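Local coordinates for protein translation initiation factor eIF-2B (Pyrococcus horikoshii, PDB 1VB5) that probably promotes the exchange of GDP for GTP on translation initiation factor 2, as an archaeal member of the eIF-2B alpha/beta/delta family, at residues A181-D186 with F214-E219. Sequence-based numbering, arbitrary orientation.
Sequences AIVGAD and FYVAAE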
ATOM      1  N   ALA B 181       0.040   8.064 -14.884  1.00 18.61           N
ATOM      2  CA  ALA B 181       0.920   7.704 -13.788  1.00 14.48           C
ATOM      3  C   ALA B 181       2.367   7.816 -14.264  1.00 20.68           C
ATOM      4  O   ALA B 181       2.696   7.411 -15.383  1.00 15.71           O
ATOM      5  CB  ALA B 181       0.625   6.277 -13.328  1.00 14.79           C
ATOM      6  N   ILE B 182       3.220   8.374 -13.409  1.00 16.05           N
ATOM      7  CA  ILE B 182       4.629   8.540 -13.719  1.00 13.81           C
ATOM      8  C   ILE B 182       5.451   8.210 -12.483  1.00 15.73           C
ATOM      9  O   ILE B 182       5.365   8.906 -11.473  1.00 22.39           O
ATOM     10  CB  ILE B 182       4.955   9.995 -14.149  1.00 16.18           C
ATOM     11  CG1 ILE B 182       4.164  10.365 -15.404  1.00 20.49           C
ATOM     12  CG2 ILE B 182       6.449  10.137 -14.426  1.00 21.93           C
ATOM     13  CD1 ILE B 182       4.415  11.786 -15.901  1.00 19.56           C
ATOM     14  N   VAL B 183       6.236   7.141 -12.557  1.00 17.04           N
ATOM     15  CA  VAL B 183       7.084   6.747 -11.444  1.00 14.46           C
ATOM     16  C   VAL B 183       8.526   6.646 -11.926  1.00 19.68           C
ATOM     17  O   VAL B 183       8.790   6.616 -13.132  1.00 18.41           O
ATOM     18  CB  VAL B 183       6.657   5.380 -10.852  1.00 19.41           C
ATOM     19  CG1 VAL B 183       5.196   5.446 -10.389  1.00 21.34           C
ATOM     20  CG2 VAL B 183       6.839   4.273 -11.883  1.00 14.36           C
ATOM     21  N   GLY B 184       9.458   6.611 -10.983  1.00 19.46           N
ATOM     22  CA  GLY B 184      10.858   6.499 -11.338  1.00 18.98           C
ATOM     23  C   GLY B 184      11.241   5.035 -11.418  1.00 20.35           C
ATOM     24  O   GLY B 184      10.376   4.169 -11.582  1.00 23.03           O
ATOM     25  N   ALA B 185      12.533   4.757 -11.295  1.00 19.22           N
ATOM     26  CA  ALA B 185      13.032   3.394 -11.347  1.00 15.23           C
ATOM     27  C   ALA B 185      14.444   3.317 -10.789  1.00 19.70           C
ATOM     28  O   ALA B 185      15.253   4.230 -10.987  1.00 26.50           O
ATOM     29  CB  ALA B 185      13.020   2.889 -12.778  1.00 17.62           C
ATOM     30  N   ASP B 186      14.729   2.229 -10.085  1.00 14.70           N
ATOM     31  CA  ASP B 186      16.046   1.997  -9.518  1.00 19.96           C
ATOM     32  C   ASP B 186      16.817   1.121 -10.501  1.00 17.72           C
ATOM     33  O   ASP B 186      18.040   1.089 -10.494  1.00 20.88           O
ATOM     34  CB  ASP B 186      15.919   1.297  -8.162  1.00 18.38           C
ATOM     35  CG  ASP B 186      15.255   2.176  -7.122  1.00 29.88           C
ATOM     36  OD1 ASP B 186      15.926   3.088  -6.588  1.00 34.50           O
ATOM     37  OD2 ASP B 186      14.055   1.971  -6.849  1.00 30.27           O
ATOM     38  N   PHE B 214       0.566   4.140 -17.727  1.00 15.40           N
ATOM     39  CA  PHE B 214       1.619   4.036 -16.720  1.00 16.47           C
ATOM     40  C   PHE B 214       3.008   4.222 -17.336  1.00 19.55           C
ATOM     41  O   PHE B 214       3.476   3.369 -18.088  1.00 14.70           O
ATOM     42  CB  PHE B 214       1.522   2.648 -16.073  1.00 14.82           C
ATOM     43  CG  PHE B 214       2.349   2.478 -14.830  1.00 14.37           C
ATOM     44  CD1 PHE B 214       1.812   2.761 -13.577  1.00 12.44           C
ATOM     45  CD2 PHE B 214       3.638   1.965 -14.904  1.00 14.38           C
ATOM     46  CE1 PHE B 214       2.544   2.524 -12.419  1.00 17.25           C
ATOM     47  CE2 PHE B 214       4.382   1.725 -13.749  1.00 14.11           C
ATOM     48  CZ  PHE B 214       3.829   2.005 -12.503  1.00 18.15           C
ATOM     49  N   TYR B 215       3.674   5.325 -17.002  1.00 21.77           N
ATOM     50  CA  TYR B 215       5.010   5.584 -17.537  1.00 16.61           C
ATOM     51  C   TYR B 215       6.088   5.515 -16.474  1.00 14.86           C
ATOM     52  O   TYR B 215       5.871   5.886 -15.316  1.00 14.65           O
ATOM     53  CB  TYR B 215       5.075   6.956 -18.216  1.00 15.24           C
ATOM     54  CG  TYR B 215       4.372   7.024 -19.553  1.00 13.10           C
ATOM     55  CD1 TYR B 215       2.986   7.214 -19.634  1.00 14.38           C
ATOM     56  CD2 TYR B 215       5.094   6.898 -20.741  1.00 13.02           C
ATOM     57  CE1 TYR B 215       2.344   7.280 -20.876  1.00 13.16           C
ATOM     58  CE2 TYR B 215       4.463   6.956 -21.981  1.00  9.59           C
ATOM     59  CZ  TYR B 215       3.096   7.152 -22.045  1.00 14.90           C
ATOM     60  OH  TYR B 215       2.492   7.258 -23.284  1.00 20.76           O
ATOM     61  N   VAL B 216       7.257   5.045 -16.886  1.00 13.44           N
ATOM     62  CA  VAL B 216       8.400   4.923 -15.999  1.00 17.98           C
ATOM     63  C   VAL B 216       9.501   5.855 -16.496  1.00 20.84           C
ATOM     64  O   VAL B 216       9.820   5.863 -17.682  1.00 19.22           O
ATOM     65  CB  VAL B 216       8.933   3.476 -15.988  1.00 21.71           C
ATOM     66  CG1 VAL B 216      10.213   3.394 -15.151  1.00 23.76           C
ATOM     67  CG2 VAL B 216       7.866   2.541 -15.442  1.00 14.15           C
ATOM     68  N   ALA B 217      10.061   6.651 -15.594  1.00 21.29           N
ATOM     69  CA  ALA B 217      11.130   7.575 -15.960  1.00 18.99           C
ATOM     70  C   ALA B 217      12.455   6.982 -15.511  1.00 19.13           C
ATOM     71  O   ALA B 217      12.690   6.809 -14.313  1.00 16.72           O
ATOM     72  CB  ALA B 217      10.909   8.928 -15.287  1.00 19.81           C
ATOM     73  N   ALA B 218      13.320   6.662 -16.468  1.00 15.32           N
ATOM     74  CA  ALA B 218      14.611   6.082 -16.129  1.00 17.38           C
ATOM     75  C   ALA B 218      15.707   6.472 -17.108  1.00 16.68           C
ATOM     76  O   ALA B 218      15.617   6.181 -18.298  1.00 17.50           O
ATOM     77  CB  ALA B 218      14.496   4.565 -16.071  1.00 17.97           C
ATOM     78  N   GLU B 219      16.743   7.141 -16.609  1.00 19.38           N
ATOM     79  CA  GLU B 219      17.849   7.520 -17.473  1.00 21.22           C
ATOM     80  C   GLU B 219      18.535   6.227 -17.899  1.00 24.56           C
ATOM     81  O   GLU B 219      18.441   5.205 -17.215  1.00 22.22           O
ATOM     82  CB  GLU B 219      18.854   8.420 -16.738  1.00 18.63           C
ATOM     83  CG  GLU B 219      18.317   9.798 -16.390  1.00 20.92           C
ATOM     84  CD  GLU B 219      17.624   9.844 -15.035  1.00 29.17           C
ATOM     85  OE1 GLU B 219      17.213   8.778 -14.533  1.00 25.75           O
ATOM     86  OE2 GLU B 219      17.484  10.954 -14.476  1.00 28.98           O
TER
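Phe214 and Val183 meet at about a right angle on one face of a pair of parallel strands. The Phe214 ring has CG anti to its backbone N (chi1 -168°) and reaches across to strand 180-183. There it lies obliquely against two side chains. Its CD1 touches CB of Ala181 at 3.7 Å. Its CZ touches CG2 of Val183 at 3.8 Å. The Val183 methyl CG2 sits between its own backbone N and carbonyl carbon, within reach of both the ring and CG2 of Val216. Val216 uses its two methyls differently. CG2 packs against Val183, whereas CG1, anti to the backbone N, meets CB of Ala185 at 3.7 Å. That same CB also touches CB of Ala218 at 4.0 Å, so the apolar row continues past the ends of both strands.

Backbone bonds hold the register. Tyr215 N donates to Ala181 O at 2.8 Å. Val183 then uses both its N and its O. Its N donates to Tyr215 O at 3.1 Å. Its O receives Ala217 N at 2.8 Å. The side chains of Ile182 and Tyr215 point to the opposite face, and the Tyr215 ring leads away from the strand pair.

The two strands are neighbours in the parallel part of a mixed, Rossmann-like sheet. The connection between them holds strands 187-188 and 194-197 of a small antiparallel sheet and then helix 200-209, so it is an elaborated beta-alpha-beta crossover. Thr200 of this helix touches both Val183 and Phe214; Leu203 adds to the Val183 side and Ala204 to the Phe214 side. Val194 of strand 194-197 touches Ala185 and Val216. On the other face, Tyr215 packs on Leu106 of helix 78-106. Strands 111-115 and 261-264 flank the pair within the sheet.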